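Side-chain contacts in xylose isomerase-like TIM barrel domain-containing protein (Parabacteroides distasonis, PDB 4KW2), which is of unknown function but folds as a xylose isomerase-like TIM barrel and may be an isomerase or related enzyme: residues 179-184 and 223-228; 205-210 and 258-263. All blocks are in the same frame, centred on the assembly; numbering follows the deposited sequence.

Contact 1. Residues 179-184 and 223-228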
loop_
_atom_site.group_PDB
_atom_site.type_symbol
_atom_site.label_atom_id
_atom_site.label_comp_id
_atom_site.label_asym_id
_atom_site.label_seq_id
_atom_site.Cartn_x
_atom_site.Cartn_y
_atom_site.Cartn_z
ATOM N N GLY A 179 -2.005 8.058 10.970
ATOM C CA GLY A 179 -1.205 7.136 10.176
ATOM C C GLY A 179 -1.204 5.727 10.732
ATOM O O GLY A 179 -2.209 5.020 10.650
ATOM N N HIS A 180 -0.068 5.309 11.277
ATOM C CA HIS A 180 0.056 3.989 11.877
ATOM C C HIS A 180 0.234 4.170 13.375
ATOM O O HIS A 180 1.335 4.402 13.868
ATOM C CB HIS A 180 1.211 3.199 11.254
ATOM C CG HIS A 180 0.808 2.377 10.067
ATOM N ND1 HIS A 180 0.200 1.145 10.188
ATOM C CD2 HIS A 180 0.927 2.609 8.738
ATOM C CE1 HIS A 180 -0.038 0.653 8.985
ATOM N NE2 HIS A 180 0.392 1.522 8.088
ATOM N N TRP A 181 -0.888 4.087 14.076
ATOM C CA TRP A 181 -0.951 4.288 15.509
ATOM C C TRP A 181 -0.479 3.019 16.236
ATOM O O TRP A 181 -1.025 1.944 15.981
ATOM C CB TRP A 181 -2.398 4.583 15.891
ATOM C CG TRP A 181 -2.590 4.752 17.340
ATOM C CD1 TRP A 181 -2.878 3.777 18.260
ATOM C CD2 TRP A 181 -2.497 5.972 18.060
ATOM N NE1 TRP A 181 -2.970 4.326 19.516
ATOM C CE2 TRP A 181 -2.743 5.674 19.421
ATOM C CE3 TRP A 181 -2.232 7.294 17.689
ATOM C CZ2 TRP A 181 -2.727 6.650 20.409
ATOM C CZ3 TRP A 181 -2.225 8.261 18.665
ATOM C CH2 TRP A 181 -2.471 7.935 20.014
ATOM N N LYS A 182 0.492 3.091 17.151
ATOM C CA LYS A 182 1.159 4.298 17.640
ATOM C C LYS A 182 2.652 4.008 17.675
ATOM O O LYS A 182 3.058 2.928 18.115
ATOM C CB LYS A 182 0.690 4.580 19.066
ATOM C CG LYS A 182 1.153 5.886 19.691
ATOM C CD LYS A 182 0.831 5.870 21.178
ATOM C CE LYS A 182 0.798 7.257 21.787
ATOM N NZ LYS A 182 2.152 7.857 21.906
ATOM N N ARG A 183 3.461 4.964 17.222
ATOM C CA ARG A 183 4.924 4.840 17.260
ATOM C C ARG A 183 5.520 6.034 18.001
ATOM O O ARG A 183 5.063 7.164 17.834
ATOM C CB ARG A 183 5.498 4.743 15.845
ATOM C CG ARG A 183 4.797 3.701 14.991
ATOM C CD ARG A 183 5.519 3.432 13.682
ATOM N NE ARG A 183 4.678 2.670 12.757
ATOM C CZ ARG A 183 5.060 2.252 11.552
ATOM N NH1 ARG A 183 6.286 2.505 11.102
ATOM N NH2 ARG A 183 4.212 1.571 10.790
ATOM N N VAL A 184 6.537 5.771 18.817
ATOM C CA VAL A 184 7.131 6.798 19.678
ATOM C C VAL A 184 7.642 7.988 18.862
ATOM O O VAL A 184 8.427 7.820 17.926
ATOM C CB VAL A 184 8.262 6.218 20.567
ATOM C CG1 VAL A 184 9.438 5.718 19.734
ATOM C CG2 VAL A 184 8.720 7.241 21.597
ATOM N N VAL A 223 -6.434 0.902 20.730
ATOM C CA VAL A 223 -7.659 1.674 20.550
ATOM C C VAL A 223 -8.053 2.386 21.849
ATOM O O VAL A 223 -8.601 3.487 21.805
ATOM C CB VAL A 223 -8.823 0.796 20.037
ATOM C CG1 VAL A 223 -9.265 -0.214 21.092
ATOM C CG2 VAL A 223 -9.998 1.661 19.596
ATOM N N LYS A 224 -7.781 1.760 22.998
ATOM C CA LYS A 224 -8.057 2.388 24.293
ATOM C C LYS A 224 -7.146 3.598 24.492
ATOM O O LYS A 224 -7.598 4.661 24.920
ATOM C CB LYS A 224 -7.862 1.401 25.451
ATOM C CG LYS A 224 -9.037 0.473 25.726
ATOM C CD LYS A 224 -8.875 -0.201 27.086
ATOM C CE LYS A 224 -10.180 -0.748 27.650
ATOM N NZ LYS A 224 -10.292 -2.230 27.530
ATOM N N ALA A 225 -5.865 3.429 24.169
ATOM C CA ALA A 225 -4.890 4.513 24.265
ATOM C C ALA A 225 -5.237 5.654 23.320
ATOM O O ALA A 225 -5.033 6.820 23.649
ATOM C CB ALA A 225 -3.497 3.994 23.970
ATOM N N PHE A 226 -5.755 5.310 22.145
ATOM C CA PHE A 226 -6.132 6.298 21.142
ATOM C C PHE A 226 -7.291 7.154 21.646
ATOM O O PHE A 226 -7.249 8.383 21.596
ATOM C CB PHE A 226 -6.519 5.583 19.842
ATOM C CG PHE A 226 -6.979 6.503 18.756
ATOM C CD1 PHE A 226 -6.097 7.394 18.171
ATOM C CD2 PHE A 226 -8.289 6.478 18.316
ATOM C CE1 PHE A 226 -6.512 8.247 17.165
ATOM C CE2 PHE A 226 -8.710 7.330 17.307
ATOM C CZ PHE A 226 -7.821 8.218 16.735
ATOM N N VAL A 227 -8.319 6.481 22.138
ATOM C CA VAL A 227 -9.487 7.131 22.715
ATOM C C VAL A 227 -9.105 8.057 23.871
ATOM O O VAL A 227 -9.594 9.185 23.956
ATOM C CB VAL A 227 -10.495 6.060 23.187
ATOM C CG1 VAL A 227 -11.486 6.629 24.182
ATOM C CG2 VAL A 227 -11.214 5.466 21.979
ATOM N N ASN A 228 -8.232 7.568 24.752
ATOM C CA ASN A 228 -7.723 8.361 25.873
ATOM C C ASN A 228 -7.057 9.648 25.415
ATOM O O ASN A 228 -7.248 10.693 26.039
ATOM C CB ASN A 228 -6.735 7.552 26.714
ATOM C CG ASN A 228 -7.401 6.418 27.467
ATOM O OD1 ASN A 228 -8.626 6.309 27.500
ATOM N ND2 ASN A 228 -6.596 5.561 28.072
#

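Contact 2. Residues 205-210 and 258-263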
loop_
_atom_site.group_PDB
_atom_site.type_symbol
_atom_site.label_atom_id
_atom_site.label_comp_id
_atom_site.label_asym_id
_atom_site.label_seq_id
_atom_site.Cartn_x
_atom_site.Cartn_y
_atom_site.Cartn_z
ATOM N N LYS A 205 -7.382 5.308 8.514
ATOM C CA LYS A 205 -7.253 4.439 7.353
ATOM C C LYS A 205 -6.894 3.032 7.822
ATOM O O LYS A 205 -6.183 2.870 8.809
ATOM C CB LYS A 205 -6.166 4.979 6.426
ATOM C CG LYS A 205 -6.079 4.293 5.074
ATOM C CD LYS A 205 -5.121 5.041 4.153
ATOM C CE LYS A 205 -4.665 4.184 2.979
ATOM N NZ LYS A 205 -5.802 3.740 2.127
ATOM N N ASP A 206 -7.390 2.024 7.108
ATOM C CA ASP A 206 -7.079 0.623 7.390
ATOM C C ASP A 206 -7.246 0.281 8.866
ATOM O O ASP A 206 -6.336 -0.241 9.507
ATOM C CB ASP A 206 -5.670 0.277 6.900
ATOM C CG ASP A 206 -5.570 0.288 5.384
ATOM O OD1 ASP A 206 -6.453 -0.305 4.721
ATOM O OD2 ASP A 206 -4.615 0.895 4.854
ATOM N N LEU A 207 -8.427 0.586 9.391
ATOM C CA LEU A 207 -8.743 0.306 10.773
ATOM C C LEU A 207 -8.668 -1.190 10.989
ATOM O O LEU A 207 -9.176 -1.952 10.178
ATOM C CB LEU A 207 -10.143 0.815 11.132
ATOM C CG LEU A 207 -10.574 0.581 12.581
ATOM C CD1 LEU A 207 -9.589 1.228 13.533
ATOM C CD2 LEU A 207 -11.977 1.106 12.814
ATOM N N THR A 208 -8.006 -1.595 12.071
ATOM C CA THR A 208 -7.901 -2.998 12.449
ATOM C C THR A 208 -8.624 -3.253 13.764
ATOM O O THR A 208 -9.045 -2.328 14.461
ATOM C CB THR A 208 -6.431 -3.439 12.592
ATOM O OG1 THR A 208 -5.793 -2.678 13.626
ATOM C CG2 THR A 208 -5.687 -3.227 11.288
ATOM N N ASP A 209 -8.768 -4.532 14.078
ATOM C CA ASP A 209 -9.357 -4.984 15.331
ATOM C C ASP A 209 -8.554 -4.415 16.504
ATOM O O ASP A 209 -7.360 -4.687 16.637
ATOM C CB ASP A 209 -9.333 -6.522 15.362
ATOM C CG ASP A 209 -10.246 -7.114 16.416
ATOM O OD1 ASP A 209 -10.767 -6.383 17.286
ATOM O OD2 ASP A 209 -10.449 -8.340 16.366
ATOM N N LYS A 210 -9.213 -3.610 17.333
ATOM C CA LYS A 210 -8.586 -2.956 18.495
ATOM C C LYS A 210 -7.370 -2.078 18.150
ATOM O O LYS A 210 -6.513 -1.831 18.992
ATOM C CB LYS A 210 -8.261 -4.007 19.562
ATOM C CG LYS A 210 -9.522 -4.524 20.246
ATOM C CD LYS A 210 -9.513 -6.026 20.463
ATOM C CE LYS A 210 -10.875 -6.499 20.955
ATOM N NZ LYS A 210 -11.199 -7.865 20.457
ATOM N N GLU A 258 -16.626 -0.172 19.235
ATOM C CA GLU A 258 -17.052 -0.234 20.635
ATOM C C GLU A 258 -16.368 0.833 21.498
ATOM O O GLU A 258 -17.032 1.582 22.210
ATOM C CB GLU A 258 -16.760 -1.633 21.188
ATOM C CG GLU A 258 -17.198 -1.875 22.619
ATOM C CD GLU A 258 -16.847 -3.270 23.112
ATOM O OE1 GLU A 258 -16.558 -4.152 22.274
ATOM O OE2 GLU A 258 -16.867 -3.488 24.344
ATOM N N PHE A 259 -15.046 0.912 21.416
ATOM C CA PHE A 259 -14.285 1.865 22.227
ATOM C C PHE A 259 -14.336 3.286 21.666
ATOM O O PHE A 259 -14.326 4.260 22.418
ATOM C CB PHE A 259 -12.838 1.409 22.352
ATOM C CG PHE A 259 -12.687 0.083 23.028
ATOM C CD1 PHE A 259 -12.762 -0.015 24.411
ATOM C CD2 PHE A 259 -12.493 -1.073 22.283
ATOM C CE1 PHE A 259 -12.633 -1.241 25.038
ATOM C CE2 PHE A 259 -12.359 -2.302 22.903
ATOM C CZ PHE A 259 -12.428 -2.387 24.283
ATOM N N LEU A 260 -14.384 3.399 20.343
ATOM C CA LEU A 260 -14.458 4.698 19.689
ATOM C C LEU A 260 -15.780 5.401 19.970
ATOM O O LEU A 260 -15.827 6.627 20.016
ATOM C CB LEU A 260 -14.277 4.543 18.182
ATOM C CG LEU A 260 -12.905 4.054 17.735
ATOM C CD1 LEU A 260 -12.961 3.652 16.269
ATOM C CD2 LEU A 260 -11.844 5.117 17.970
ATOM N N GLN A 261 -16.843 4.623 20.159
ATOM C CA GLN A 261 -18.184 5.167 20.379
ATOM C C GLN A 261 -18.584 5.247 21.843
ATOM O O GLN A 261 -19.105 6.268 22.269
ATOM C CB GLN A 261 -19.223 4.335 19.631
ATOM C CG GLN A 261 -19.226 4.593 18.139
ATOM C CD GLN A 261 -20.160 3.665 17.398
ATOM O OE1 GLN A 261 -20.259 2.481 17.722
ATOM N NE2 GLN A 261 -20.850 4.198 16.391
ATOM N N LYS A 262 -18.357 4.175 22.604
ATOM C CA LYS A 262 -18.834 4.101 23.996
ATOM C C LYS A 262 -18.121 5.065 24.939
ATOM O O LYS A 262 -18.640 5.365 26.014
ATOM C CB LYS A 262 -18.756 2.673 24.548
ATOM C CG LYS A 262 -19.793 1.743 23.937
ATOM C CD LYS A 262 -19.426 0.272 24.077
ATOM C CE LYS A 262 -19.909 -0.350 25.377
ATOM N NZ LYS A 262 -19.998 -1.833 25.250
ATOM N N CYS A 263 -16.942 5.545 24.553
ATOM C CA CYS A 263 -16.318 6.647 25.276
ATOM C C CYS A 263 -17.191 7.899 25.158
ATOM O O CYS A 263 -17.396 8.623 26.136
ATOM C CB CYS A 263 -14.917 6.935 24.744
ATOM S SG CYS A 263 -14.099 8.313 25.587
#

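Contact 1. Residues 179-184 and 223-228
Trp181, in the loop after strand 172-178, faces Phe226 in the early part of helix 222-232, with their CA atoms 7.9 Å apart, and the gap is spanned mainly by the Trp181 side chain. The indole of Trp181 does so by lying against the helix surface. With CG anti to the backbone N and beside the carbonyl carbon (chi1 178°), the indole extends toward the helix, and CZ2 comes within 3.5 Å of Phe226 CA. Two parts of Phe226 share the same indole face. CB sits over the five-membered ring in a CH-pi contact, 4.1 Å from its centroid and 27° off the normal. Farther along, the phenyl edge is directed at the six-membered ring in an edge-to-face pair, with centroids 5.1 Å apart and planes at 76°; CD1 leads, 3.9 Å from Trp181 CD2. On the other face of the indole lies CB of Lys182, which follows Trp181 through a cis peptide bond, and the ring is thus sandwiched between its chain neighbour and the helix. The indole N-H is not idle either, since NE1 makes a weak hydrogen bond to the carbonyl of Pro222 at the start of the helix. A leucine in place of Trp181 would probably leave the Phe226 edge without an aromatic face and the Pro222 oxygen without this donor. In this TIM barrel, the contact fastens the loop leaving one barrel strand to the outer helix that follows the next strand, 199-204.

Contact 2. Residues 205-210 and 258-263
Lys210 and Leu207 meet Phe259 and Leu260 in a TIM barrel, where the loop leaving strand 199-204 rests on helix 250-262, the last helix of the chain. The two backbones stay well apart, 8.3 Å between the CA atoms of Lys210 and Phe259, so side chains make the junction. Lys210 shows how a long, charged residue can serve two kinds of neighbour. From CB, the chain leaves with CG anti to the carbonyl carbon (chi1 -72°), and CB itself stays 5.6 Å from Phe259 CE2. CG is the atom that touches, 4.5 Å from the same CE2 and oblique to the phenyl ring. CD then draws back from CE2, and CE returns only to 4.9 Å from it, so the methylene chain skirts the ring without lying flat on it. At the tip, NZ forms a salt bridge with the adjacent Asp209, 3.5 Å from its OD1. That carboxylate oxygen also accepts a hydrogen bond from Asn255 on the helix, so it links the lysine ammonium to the helix indirectly. Glu258 lies farther off, its OE1 6.8 Å from Lys210 NZ, where it could add only a diffuse electrostatic pull. Deeper in, the junction is purely aliphatic. Leu207, whose side chain also packs on Ile253 and Ser256 of the helix, reaches with one branch toward Leu260, and the two leucines meet through single methyl groups, Leu207 CD2 standing 4.4 Å from Leu260 CD1.

In the fold
Contacts 1 and 2 lie on the same side of the barrel, their centres about 11 Å apart, and helix 222-232 links them: it supplies one half of contact 1, packs on 258-263 and is joined to 205-210 through a backbone bond. The backbone N of Val223 probably hydrogen-bonds to the carbonyl oxygen of Lys210, while the Val223 side chain touches Phe259, and Phe226 reaches Leu260. Contact 1 is the more buried and rests on aromatic geometry, one indole face meeting one phenylalanine. Contact 2 is smaller and only partly buried, and combines loose apolar packing with a salt bridge inside its loop segment. Each contact sets a post-strand loop against a helix.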